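Putative nucleolar GTP-binding protein 1 (Plasmodium falciparum, PDB 2QU8) probably binds and hydrolyses GTP as a P-loop GTPase of the nucleolar Nog1 family. Local coordinates at residues I25-G36 against L105-I115. Residues are numbered along the deposited sequence; the frame is centred on the assembly and turned at random.
Sequences INPHKKTIILSG and LAHINGVILFI
Two parallel neighbours at the centre of the P-loop GTPase sheet, strand 30-35 and strand 110-117, pair from Thr31-Gly110 to Ser35-Phe114. The backbone ladder runs on alternate residues, from Thr31 N to Asn109 O (3.0 Å) to Ile115 N on Ser35 O (2.8 Å). Ahead of the strands the pairing passes to the loops: Asn109 N reaches Pro27 O, and the Asn109 side-chain amide, with CG anti to the backbone N (chi1 178°), sends ND2 to His28 O at 2.9 Å. That bond is almost straight (177°) and keeps to the plane of the amide, although the donor stands above the carbonyl plane of His28. Asn109 OD1 accepts from Gln207 NE2, so both polar atoms of the amide are bonded and its flip is set. Ile108 packs against the same loop, with CD1 against Pro27 CB (3.8 Å) and CG2 beside Thr31 OG1. On the Ile33 face, the CD1 methyls of Ile33 and Ile112 meet at 3.8 Å; on the other face Leu34 and Leu113 run side by side, CD2 to CD2 at 3.7 Å. At the C-terminal end Gly36 CA sits over one face of the Phe114 ring, a CH-pi contact 4.0 Å from the centroid, while Ser35 OG lies at the ring edge, 3.3 Å from CD1, and hydrogen-bonds to Leu87 O. Gly36, probably the first glycine of the Walker A motif, leads toward the bound GDP. Strand 76-82 flanks strand 30-35 on its other side, helix 126-137 packs on Ser35 and Phe114, and helix 192-222 touches Lys30 and Asn109 through Leu203.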
loop_
_atom_site.group_PDB
_atom_site.type_symbol
_atom_site.label_atom_id
_atom_site.label_comp_id
_atom_site.label_asym_id
_atom_site.label_seq_id
_atom_site.Cartn_x
_atom_site.Cartn_y
_atom_site.Cartn_z
ATOM N N ILE A 25 5.061 -1.126 -16.561
ATOM C CA ILE A 25 3.874 -0.935 -15.734
ATOM C C ILE A 25 2.937 0.025 -16.460
ATOM O O ILE A 25 3.361 1.086 -16.911
ATOM C CB ILE A 25 4.208 -0.345 -14.335
ATOM C CG1 ILE A 25 5.111 -1.286 -13.533
ATOM C CG2 ILE A 25 2.911 -0.036 -13.551
ATOM C CD1 ILE A 25 5.572 -0.702 -12.190
ATOM N N ASN A 26 1.665 -0.345 -16.572
ATOM C CA ASN A 26 0.672 0.598 -17.056
ATOM C C ASN A 26 0.252 1.566 -15.939
ATOM O O ASN A 26 -0.360 1.150 -14.958
ATOM C CB ASN A 26 -0.540 -0.122 -17.638
ATOM C CG ASN A 26 -1.442 0.812 -18.415
ATOM O OD1 ASN A 26 -1.921 1.816 -17.888
ATOM N ND2 ASN A 26 -1.672 0.493 -19.680
ATOM N N PRO A 27 0.569 2.865 -16.097
ATOM C CA PRO A 27 0.323 3.857 -15.036
ATOM C C PRO A 27 -1.155 4.229 -14.853
ATOM O O PRO A 27 -1.512 4.851 -13.848
ATOM C CB PRO A 27 1.120 5.072 -15.511
ATOM C CG PRO A 27 1.098 4.959 -16.996
ATOM C CD PRO A 27 1.169 3.484 -17.294
ATOM N N HIS A 28 -2.000 3.831 -15.802
ATOM C CA HIS A 28 -3.417 4.198 -15.793
ATOM C C HIS A 28 -4.325 3.139 -15.156
ATOM O O HIS A 28 -5.435 3.452 -14.716
ATOM C CB HIS A 28 -3.891 4.507 -17.218
ATOM C CG HIS A 28 -2.992 5.441 -17.973
ATOM N ND1 HIS A 28 -3.065 6.812 -17.847
ATOM C CD2 HIS A 28 -2.012 5.200 -18.880
ATOM C CE1 HIS A 28 -2.164 7.375 -18.634
ATOM N NE2 HIS A 28 -1.514 6.419 -19.274
ATOM N N LYS A 29 -3.856 1.893 -15.097
ATOM C CA LYS A 29 -4.638 0.806 -14.503
ATOM C C LYS A 29 -4.748 0.999 -12.990
ATOM O O LYS A 29 -3.776 1.357 -12.335
ATOM C CB LYS A 29 -4.017 -0.563 -14.825
ATOM C CG LYS A 29 -4.976 -1.762 -14.663
ATOM C CD LYS A 29 -4.267 -3.111 -14.833
ATOM C CE LYS A 29 -5.242 -4.242 -15.161
ATOM N NZ LYS A 29 -4.633 -5.617 -15.018
ATOM N N LYS A 30 -5.941 0.762 -12.449
ATOM C CA LYS A 30 -6.151 0.763 -11.002
ATOM C C LYS A 30 -5.146 -0.178 -10.326
ATOM O O LYS A 30 -5.013 -1.342 -10.710
ATOM C CB LYS A 30 -7.584 0.360 -10.667
ATOM C CG LYS A 30 -8.635 1.323 -11.206
ATOM C CD LYS A 30 -10.043 0.902 -10.801
ATOM C CE LYS A 30 -10.529 -0.295 -11.589
ATOM N NZ LYS A 30 -10.575 -0.016 -13.059
ATOM N N THR A 31 -4.436 0.342 -9.330
ATOM C CA THR A 31 -3.311 -0.372 -8.744
ATOM C C THR A 31 -3.319 -0.358 -7.221
ATOM O O THR A 31 -3.554 0.681 -6.598
ATOM C CB THR A 31 -1.961 0.245 -9.228
ATOM O OG1 THR A 31 -1.903 0.237 -10.658
ATOM C CG2 THR A 31 -0.748 -0.516 -8.663
ATOM N N ILE A 32 -3.035 -1.507 -6.623
ATOM C CA ILE A 32 -2.614 -1.535 -5.226
ATOM C C ILE A 32 -1.074 -1.552 -5.181
ATOM O O ILE A 32 -0.429 -2.430 -5.753
ATOM C CB ILE A 32 -3.224 -2.728 -4.449
ATOM C CG1 ILE A 32 -4.762 -2.650 -4.461
ATOM C CG2 ILE A 32 -2.738 -2.742 -3.012
ATOM C CD1 ILE A 32 -5.418 -3.949 -4.031
ATOM N N ILE A 33 -0.500 -0.557 -4.523
ATOM C CA ILE A 33 0.948 -0.477 -4.358
ATOM C C ILE A 33 1.300 -1.041 -2.997
ATOM O O ILE A 33 0.931 -0.466 -1.975
ATOM C CB ILE A 33 1.443 0.987 -4.475
ATOM C CG1 ILE A 33 1.055 1.556 -5.844
ATOM C CG2 ILE A 33 2.975 1.074 -4.218
ATOM C CD1 ILE A 33 0.953 3.088 -5.887
ATOM N N LEU A 34 1.994 -2.176 -2.980
ATOM C CA LEU A 34 2.382 -2.785 -1.714
ATOM C C LEU A 34 3.640 -2.155 -1.136
ATOM O O LEU A 34 4.623 -1.921 -1.851
ATOM C CB LEU A 34 2.563 -4.297 -1.851
ATOM C CG LEU A 34 1.283 -5.123 -1.993
ATOM C CD1 LEU A 34 1.639 -6.497 -2.548
ATOM C CD2 LEU A 34 0.546 -5.232 -0.654
ATOM N N SER A 35 3.601 -1.915 0.171
ATOM C CA SER A 35 4.730 -1.355 0.907
ATOM C C SER A 35 4.761 -1.936 2.323
ATOM O O SER A 35 3.757 -2.453 2.811
ATOM C CB SER A 35 4.623 0.173 0.924
ATOM O OG SER A 35 5.704 0.768 1.625
ATOM N N GLY A 36 5.914 -1.857 2.977
ATOM C CA GLY A 36 6.104 -2.477 4.279
ATOM C C GLY A 36 7.463 -3.132 4.383
ATOM O O GLY A 36 8.092 -3.430 3.363
ATOM N N LEU A 105 6.505 5.234 -9.380
ATOM C CA LEU A 105 5.469 4.394 -8.779
ATOM C C LEU A 105 4.440 5.186 -7.985
ATOM O O LEU A 105 3.250 4.869 -7.998
ATOM C CB LEU A 105 6.116 3.350 -7.869
ATOM C CG LEU A 105 6.423 2.019 -8.547
ATOM C CD1 LEU A 105 7.468 1.263 -7.771
ATOM C CD2 LEU A 105 5.133 1.194 -8.688
ATOM N N ALA A 106 4.917 6.211 -7.284
ATOM C CA ALA A 106 4.068 7.102 -6.500
ATOM C C ALA A 106 3.122 7.946 -7.353
ATOM O O ALA A 106 2.175 8.533 -6.831
ATOM C CB ALA A 106 4.927 7.995 -5.616
ATOM N N HIS A 107 3.372 7.998 -8.660
ATOM C CA HIS A 107 2.526 8.753 -9.591
ATOM C C HIS A 107 1.552 7.891 -10.398
ATOM O O HIS A 107 0.866 8.398 -11.281
ATOM C CB HIS A 107 3.392 9.603 -10.526
ATOM C CG HIS A 107 3.947 10.830 -9.874
ATOM N ND1 HIS A 107 5.114 10.824 -9.139
ATOM C CD2 HIS A 107 3.485 12.101 -9.832
ATOM C CE1 HIS A 107 5.349 12.038 -8.677
ATOM N NE2 HIS A 107 4.375 12.832 -9.083
ATOM N N ILE A 108 1.490 6.595 -10.090
ATOM C CA ILE A 108 0.556 5.660 -10.742
ATOM C C ILE A 108 -0.865 5.855 -10.189
ATOM O O ILE A 108 -1.042 6.459 -9.132
ATOM C CB ILE A 108 1.001 4.177 -10.525
ATOM C CG1 ILE A 108 2.466 3.960 -10.938
ATOM C CG2 ILE A 108 0.079 3.185 -11.239
ATOM C CD1 ILE A 108 2.718 3.703 -12.404
ATOM N N ASN A 109 -1.863 5.343 -10.911
ATOM C CA ASN A 109 -3.265 5.363 -10.478
ATOM C C ASN A 109 -3.482 4.326 -9.368
ATOM O O ASN A 109 -4.075 3.271 -9.596
ATOM C CB ASN A 109 -4.175 5.099 -11.693
ATOM C CG ASN A 109 -5.666 5.048 -11.343
ATOM O OD1 ASN A 109 -6.090 5.480 -10.277
ATOM N ND2 ASN A 109 -6.462 4.515 -12.261
ATOM N N GLY A 110 -2.996 4.627 -8.165
ATOM C CA GLY A 110 -2.976 3.627 -7.095
ATOM C C GLY A 110 -3.355 4.029 -5.679
ATOM O O GLY A 110 -3.389 5.217 -5.329
ATOM N N VAL A 111 -3.650 3.010 -4.876
ATOM C CA VAL A 111 -3.837 3.135 -3.438
ATOM C C VAL A 111 -2.686 2.355 -2.788
ATOM O O VAL A 111 -2.273 1.323 -3.310
ATOM C CB VAL A 111 -5.220 2.565 -3.002
ATOM C CG1 VAL A 111 -5.379 1.103 -3.419
ATOM C CG2 VAL A 111 -5.436 2.706 -1.511
ATOM N N ILE A 112 -2.159 2.849 -1.673
ATOM C CA ILE A 112 -1.054 2.159 -0.989
ATOM C C ILE A 112 -1.612 1.143 -0.017
ATOM O O ILE A 112 -2.540 1.443 0.735
ATOM C CB ILE A 112 -0.148 3.133 -0.179
ATOM C CG1 ILE A 112 0.158 4.407 -0.974
ATOM C CG2 ILE A 112 1.152 2.430 0.313
ATOM C CD1 ILE A 112 0.886 4.189 -2.301
ATOM N N LEU A 113 -1.072 -0.070 -0.048
ATOM C CA LEU A 113 -1.297 -1.003 1.042
ATOM C C LEU A 113 0.030 -1.169 1.778
ATOM O O LEU A 113 0.933 -1.847 1.286
ATOM C CB LEU A 113 -1.837 -2.350 0.544
ATOM C CG LEU A 113 -2.058 -3.473 1.575
ATOM C CD1 LEU A 113 -2.886 -3.032 2.788
ATOM C CD2 LEU A 113 -2.708 -4.672 0.908
ATOM N N PHE A 114 0.136 -0.518 2.934
ATOM C CA PHE A 114 1.300 -0.626 3.808
ATOM C C PHE A 114 1.020 -1.675 4.867
ATOM O O PHE A 114 0.132 -1.510 5.716
ATOM C CB PHE A 114 1.684 0.722 4.460
ATOM C CG PHE A 114 2.999 0.676 5.209
ATOM C CD1 PHE A 114 4.191 1.024 4.575
ATOM C CD2 PHE A 114 3.049 0.251 6.534
ATOM C CE1 PHE A 114 5.411 0.966 5.259
ATOM C CE2 PHE A 114 4.263 0.185 7.225
ATOM C CZ PHE A 114 5.440 0.547 6.587
ATOM N N ILE A 115 1.790 -2.756 4.812
ATOM C CA ILE A 115 1.576 -3.885 5.689
ATOM C C ILE A 115 2.522 -3.847 6.885
ATOM O O ILE A 115 3.741 -3.705 6.727
ATOM C CB ILE A 115 1.699 -5.233 4.939
ATOM C CG1 ILE A 115 0.694 -5.279 3.771
ATOM C CG2 ILE A 115 1.507 -6.406 5.918
ATOM C CD1 ILE A 115 0.685 -6.573 2.964
#